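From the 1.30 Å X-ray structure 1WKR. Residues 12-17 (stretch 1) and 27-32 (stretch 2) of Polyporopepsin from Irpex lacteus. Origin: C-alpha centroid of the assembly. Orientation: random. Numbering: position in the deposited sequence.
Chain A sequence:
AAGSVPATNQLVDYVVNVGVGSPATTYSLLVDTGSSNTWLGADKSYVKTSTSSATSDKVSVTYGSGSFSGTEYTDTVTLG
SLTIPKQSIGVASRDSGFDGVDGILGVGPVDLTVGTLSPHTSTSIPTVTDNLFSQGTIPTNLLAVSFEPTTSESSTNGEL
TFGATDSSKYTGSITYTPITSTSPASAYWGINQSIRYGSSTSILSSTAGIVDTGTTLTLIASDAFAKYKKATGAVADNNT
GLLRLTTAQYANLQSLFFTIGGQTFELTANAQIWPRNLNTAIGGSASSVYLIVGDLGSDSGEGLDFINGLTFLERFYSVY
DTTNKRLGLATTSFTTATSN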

# COMPACT_ATOMS: atom_id res chain seq x y z
N VAL A 12 -1.62 -2.80 10.38
CA VAL A 12 -2.62 -2.29 9.42
C VAL A 12 -1.98 -1.44 8.34
O VAL A 12 -2.61 -1.14 7.31
N ASP A 13 -0.77 -0.95 8.58
CA ASP A 13 -0.05 -0.10 7.60
C ASP A 13 1.41 -0.22 7.87
O ASP A 13 1.81 -0.80 8.90
N TYR A 14 2.23 0.31 6.96
CA TYR A 14 3.66 0.53 7.20
C TYR A 14 3.92 2.03 7.24
O TYR A 14 3.27 2.81 6.52
N VAL A 15 4.91 2.42 8.07
CA VAL A 15 5.35 3.80 8.13
C VAL A 15 6.82 3.88 7.88
O VAL A 15 7.60 2.93 8.01
N VAL A 16 7.26 5.08 7.47
CA VAL A 16 8.67 5.44 7.38
C VAL A 16 8.83 6.76 8.10
O VAL A 16 7.97 7.62 8.13
N ASN A 17 10.03 6.94 8.70
CA ASN A 17 10.45 8.25 9.20
C ASN A 17 10.83 9.14 8.08
O ASN A 17 11.58 8.80 7.15
N TYR A 27 8.71 12.97 11.17
CA TYR A 27 7.32 12.60 11.18
C TYR A 27 7.25 11.13 10.73
O TYR A 27 8.02 10.69 9.86
N SER A 28 6.27 10.38 11.25
CA SER A 28 6.11 8.96 10.85
C SER A 28 4.97 8.92 9.84
O SER A 28 3.81 9.10 10.21
N LEU A 29 5.29 8.72 8.56
CA LEU A 29 4.32 8.81 7.49
C LEU A 29 3.99 7.46 6.96
O LEU A 29 4.85 6.59 6.74
N LEU A 30 2.69 7.25 6.68
CA LEU A 30 2.16 5.98 6.19
C LEU A 30 2.54 5.80 4.72
O LEU A 30 2.28 6.67 3.89
N VAL A 31 3.13 4.67 4.40
CA VAL A 31 3.58 4.38 3.03
C VAL A 31 2.38 4.02 2.16
O VAL A 31 1.76 2.96 2.35
N ASP A 32 2.04 4.90 1.19
CA ASP A 32 0.80 4.68 0.41
C ASP A 32 1.04 4.76 -1.08
O ASP A 32 1.17 5.83 -1.66

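Strands 14-17 and 27-32 run antiparallel, and their backbones set where the side chains go. Val16 N donates to Leu29 O at 2.9 Å, Leu29 N to Val16 O at 2.9 Å, and Val31 N to Tyr14 O at 2.8 Å. Val15, Asn17, Ser28 and Leu30 share one face of the sheet; Val16 and Leu29 lie on the other.

On the first face, Ser28 is t at chi1, which brings its OG to 3.3 Å from Val15 CB. Val15 is m, and its CG1 lies 4.0 Å from Leu30 CA. Leu30 is t at both chi angles. The end of its side chain comes nearer the other stretch, and CD1 sits 3.5 Å from Asp13 OD2. Asp13 is p and points toward the partner strand. Asn17, m and exposed, only grazes Ser28, with ND2 4.4 Å from Ser28 CB.

Val31 points toward stretch 1. In its t rotamer, CG2 packs 3.7 Å from CG1 of Val16, itself m, and 4.4 Å from Tyr14 CB. Tyr14 has chi1 of -94°, between wells; its ring leads away, and its OH is hydrogen-bonded elsewhere in the structure. Tyr27, m, points away.

Water 1 bridges the backbones, accepting from Tyr14 N at 2.9 Å and lying 2.9 Å from Val31 O.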

# COMPACT_ATOMS: atom_id res chain seq x y z
CB VAL A 12 -3.78 -1.55 10.12
CG1 VAL A 12 -4.54 -2.55 11.06
CG2 VAL A 12 -3.35 -0.35 10.92
CB ASP A 13 -0.56 1.37 7.69
CG ASP A 13 -0.42 1.93 9.09
OD1 ASP A 13 0.65 2.00 9.63
OD2 ASP A 13 -1.52 2.40 9.61
CB TYR A 14 4.51 -0.02 6.01
CG TYR A 14 5.00 -1.44 6.26
CD1 TYR A 14 4.17 -2.55 5.98
CD2 TYR A 14 6.29 -1.67 6.70
CE1 TYR A 14 4.65 -3.86 6.19
CE2 TYR A 14 6.77 -2.95 6.87
CZ TYR A 14 5.95 -4.04 6.59
OH TYR A 14 6.43 -5.32 6.75
CB VAL A 15 5.07 4.43 9.51
CG1 VAL A 15 3.56 4.62 9.65
CG2 VAL A 15 5.65 3.60 10.67
CB VAL A 16 9.19 5.56 5.92
CG1 VAL A 16 9.24 4.23 5.23
CG2 VAL A 16 8.33 6.53 5.12
CB ASN A 17 11.71 8.07 10.15
CG ASN A 17 11.25 7.46 11.42
OD1 ASN A 17 12.19 6.71 12.01
ND2 ASN A 17 10.17 7.63 11.90
CB TYR A 27 6.50 13.45 10.21
CG TYR A 27 6.58 14.94 10.55
CD1 TYR A 27 7.67 15.69 10.14
CD2 TYR A 27 5.59 15.54 11.30
CE1 TYR A 27 7.78 17.04 10.44
CE2 TYR A 27 5.68 16.96 11.63
CZ TYR A 27 6.77 17.59 11.16
OH TYR A 27 6.87 19.00 11.44
CB SER A 28 5.85 8.16 12.09
OG SER A 28 5.75 6.79 11.72
CB LEU A 29 4.83 9.69 6.35
CG LEU A 29 5.19 11.17 6.76
CD1 LEU A 29 5.36 11.98 5.51
CD2 LEU A 29 4.03 11.83 7.58
CB LEU A 30 0.65 6.03 6.39
CG LEU A 30 -0.15 4.72 6.16
CD1 LEU A 30 -1.44 4.73 6.99
CD2 LEU A 30 -0.50 4.52 4.67
CB VAL A 31 4.59 3.24 2.99
CG1 VAL A 31 4.96 2.87 1.55
CG2 VAL A 31 5.83 3.60 3.82
CB ASP A 32 -0.24 5.73 0.85
CG ASP A 32 -1.61 5.43 0.42
OD1 ASP A 32 -1.87 4.26 -0.05
OD2 ASP A 32 -2.52 6.30 0.49
O HOH W 1 1.07 1.18 4.49